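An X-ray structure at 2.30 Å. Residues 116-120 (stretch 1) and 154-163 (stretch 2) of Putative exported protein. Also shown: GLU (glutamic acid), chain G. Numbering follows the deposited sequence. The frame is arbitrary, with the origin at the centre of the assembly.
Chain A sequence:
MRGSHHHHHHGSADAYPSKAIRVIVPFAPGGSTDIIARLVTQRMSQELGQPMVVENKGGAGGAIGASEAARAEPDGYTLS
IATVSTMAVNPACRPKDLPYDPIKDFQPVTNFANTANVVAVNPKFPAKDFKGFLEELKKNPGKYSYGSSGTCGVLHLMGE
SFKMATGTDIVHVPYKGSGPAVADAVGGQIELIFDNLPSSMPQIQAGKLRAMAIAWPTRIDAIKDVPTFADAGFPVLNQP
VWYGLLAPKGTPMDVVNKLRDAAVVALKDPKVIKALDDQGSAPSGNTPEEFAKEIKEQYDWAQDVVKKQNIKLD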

# COMPACT_ATOMS: atom_id res chain seq x y z
N ALA A 116 -3.25 -7.44 -0.08
CA ALA A 116 -3.33 -7.84 1.33
C ALA A 116 -2.32 -7.08 2.14
O ALA A 116 -1.21 -6.80 1.67
CB ALA A 116 -3.07 -9.37 1.49
N ASN A 117 -2.71 -6.74 3.37
CA ASN A 117 -1.76 -6.32 4.38
C ASN A 117 -1.39 -7.50 5.30
O ASN A 117 -2.05 -8.56 5.27
CB ASN A 117 -2.30 -5.12 5.17
CG ASN A 117 -2.25 -3.82 4.39
OD1 ASN A 117 -2.77 -2.79 4.87
ND2 ASN A 117 -1.63 -3.83 3.23
N VAL A 118 -0.32 -7.34 6.06
CA VAL A 118 0.24 -8.43 6.84
C VAL A 118 0.88 -7.87 8.09
O VAL A 118 1.50 -6.82 8.03
CB VAL A 118 1.29 -9.26 6.03
CG1 VAL A 118 2.57 -8.41 5.58
CG2 VAL A 118 1.64 -10.60 6.75
N VAL A 119 0.71 -8.56 9.22
CA VAL A 119 1.55 -8.30 10.40
C VAL A 119 2.54 -9.47 10.51
O VAL A 119 2.17 -10.64 10.58
CB VAL A 119 0.74 -7.99 11.73
CG1 VAL A 119 -0.20 -9.14 12.17
CG2 VAL A 119 1.67 -7.56 12.87
N ALA A 120 3.83 -9.13 10.48
CA ALA A 120 4.84 -10.13 10.54
C ALA A 120 5.84 -9.84 11.67
O ALA A 120 5.92 -8.68 12.20
CB ALA A 120 5.56 -10.28 9.17
N GLU G . 2.30 2.07 2.88
CA GLU G . 2.14 2.24 1.42
C GLU G . 0.70 2.01 0.98
O GLU G . 0.34 1.10 0.23
CB GLU G . 3.15 1.39 0.66
CG GLU G . 4.56 1.48 1.27
CD GLU G . 5.67 1.30 0.28
OE1 GLU G . 5.34 1.12 -0.92
OE2 GLU G . 6.89 1.36 0.67
OXT GLU G . -0.16 2.82 1.36
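Stretch 2 (154-163) VLHLMGESFK

Stretch 2 is a helix laid obliquely over a strand, and the contact is made by helix side chains packing on the side chains and backbone of the strand, small in area and without a hydrogen bond between the two. Residues 154-163 are helical throughout, held by i to i+4 backbone bonds such as Met 158 N to Val 154 O at 2.8 Å and Phe 162 N to Met 158 O at 2.9 Å. Residues 117-120 are extended. The two axes approach to 10.5 Å, and their N-to-C directions differ by 61° (signed crossing angle -61°), so chain direction is shared only loosely. At this spacing side chains must fill the gap, and 241 Å² is buried, both sides summed.

The strand offers alternate residues: Asn 117 and Val 119 point toward the helix, while Val 118 points away and takes part through its backbone. The helix answers with a four-residue repeat, Val 154, Met 158 and Phe 162 all pointing toward the strand, although Val 154 stays just outside contact range. Met 158, a selenomethionine, is the centre of the contact. With all three chi angles t, it reaches out extended, setting SE 3.7 Å from CB of Asn 117 and CE 3.9 Å from N of Val 118; the same methyl lies 4.3 Å from N of Val 119.

One turn later, CE1 of Phe 162 meets CG1 of Val 119 at 4.4 Å, with the methyl oblique to the ring. At the other end, Leu 155 leaves its backbone sideways, yet its tip comes nearer, bringing CD2 to 4.0 Å from OD1 of Asn 117. The other methyl, CD1, lies 3.4 Å from N of the bound glutamic acid, so this leucine touches both strand and ligand. The rule is simple: i, i+2 on the strand against i, i+4 on the helix, with a long unbranched side chain bridging the middle.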

# COMPACT_ATOMS: atom_id res chain seq x y z
N VAL A 154 -0.76 4.37 5.65
CA VAL A 154 -1.67 3.31 6.05
C VAL A 154 -1.09 2.26 7.02
O VAL A 154 -1.84 1.66 7.77
CB VAL A 154 -2.36 2.62 4.81
CG1 VAL A 154 -1.40 1.83 4.03
CG2 VAL A 154 -3.52 1.75 5.27
N LEU A 155 0.21 2.04 7.00
CA LEU A 155 0.78 1.01 7.85
C LEU A 155 0.99 1.51 9.28
O LEU A 155 0.90 0.72 10.20
CB LEU A 155 2.06 0.42 7.20
CG LEU A 155 1.78 -0.15 5.79
CD1 LEU A 155 3.04 -0.43 5.07
CD2 LEU A 155 0.88 -1.40 5.85
N HIS A 156 1.24 2.82 9.46
CA HIS A 156 1.21 3.45 10.78
C HIS A 156 -0.22 3.39 11.34
O HIS A 156 -0.44 3.05 12.48
CB HIS A 156 1.74 4.92 10.75
CG HIS A 156 1.76 5.59 12.12
ND1 HIS A 156 1.68 6.96 12.29
CD2 HIS A 156 1.81 5.06 13.37
CE1 HIS A 156 1.70 7.24 13.58
NE2 HIS A 156 1.78 6.12 14.26
N LEU A 157 -1.21 3.72 10.53
CA LEU A 157 -2.59 3.59 10.96
C LEU A 157 -2.96 2.11 11.26
O LEU A 157 -3.65 1.83 12.24
CB LEU A 157 -3.55 4.22 9.92
CG LEU A 157 -5.02 4.23 10.36
CD1 LEU A 157 -5.22 5.08 11.66
CD2 LEU A 157 -5.89 4.72 9.23
N MSE A 158 -2.49 1.19 10.43
CA MSE A 158 -2.62 -0.24 10.68
C MSE A 158 -2.10 -0.63 12.05
O MSE A 158 -2.83 -1.19 12.83
CB MSE A 158 -1.92 -1.04 9.58
CG MSE A 158 -2.35 -2.45 9.53
SE MSE A 158 -1.29 -3.54 8.35
CE MSE A 158 -2.04 -5.32 8.90
N GLY A 159 -0.85 -0.26 12.37
CA GLY A 159 -0.25 -0.54 13.66
C GLY A 159 -1.04 0.00 14.85
O GLY A 159 -1.15 -0.66 15.87
N GLU A 160 -1.58 1.21 14.69
CA GLU A 160 -2.28 1.92 15.74
C GLU A 160 -3.65 1.35 15.94
O GLU A 160 -4.14 1.26 17.07
CB GLU A 160 -2.35 3.42 15.40
CG GLU A 160 -0.99 4.18 15.58
CD GLU A 160 -0.28 3.88 16.92
OE1 GLU A 160 -0.86 4.12 18.00
OE2 GLU A 160 0.88 3.38 16.88
N SER A 161 -4.29 1.00 14.83
CA SER A 161 -5.55 0.22 14.85
C SER A 161 -5.43 -1.14 15.54
O SER A 161 -6.33 -1.54 16.30
CB SER A 161 -6.07 0.03 13.41
OG SER A 161 -6.62 1.26 13.00
N PHE A 162 -4.33 -1.83 15.26
CA PHE A 162 -4.02 -3.09 15.87
C PHE A 162 -3.91 -2.97 17.40
O PHE A 162 -4.48 -3.77 18.17
CB PHE A 162 -2.70 -3.59 15.26
CG PHE A 162 -2.21 -4.88 15.84
CD1 PHE A 162 -2.51 -6.08 15.21
CD2 PHE A 162 -1.48 -4.91 17.03
CE1 PHE A 162 -2.07 -7.27 15.72
CE2 PHE A 162 -1.03 -6.11 17.56
CZ PHE A 162 -1.32 -7.30 16.90
N LYS A 163 -3.13 -1.99 17.83
CA LYS A 163 -2.92 -1.66 19.24
C LYS A 163 -4.26 -1.43 19.94
O LYS A 163 -4.53 -2.01 20.99
CB LYS A 163 -2.02 -0.42 19.35
CG LYS A 163 -0.60 -0.75 19.06
CD LYS A 163 0.27 0.46 18.85
CE LYS A 163 0.34 1.35 20.07
NZ LYS A 163 1.34 2.42 19.76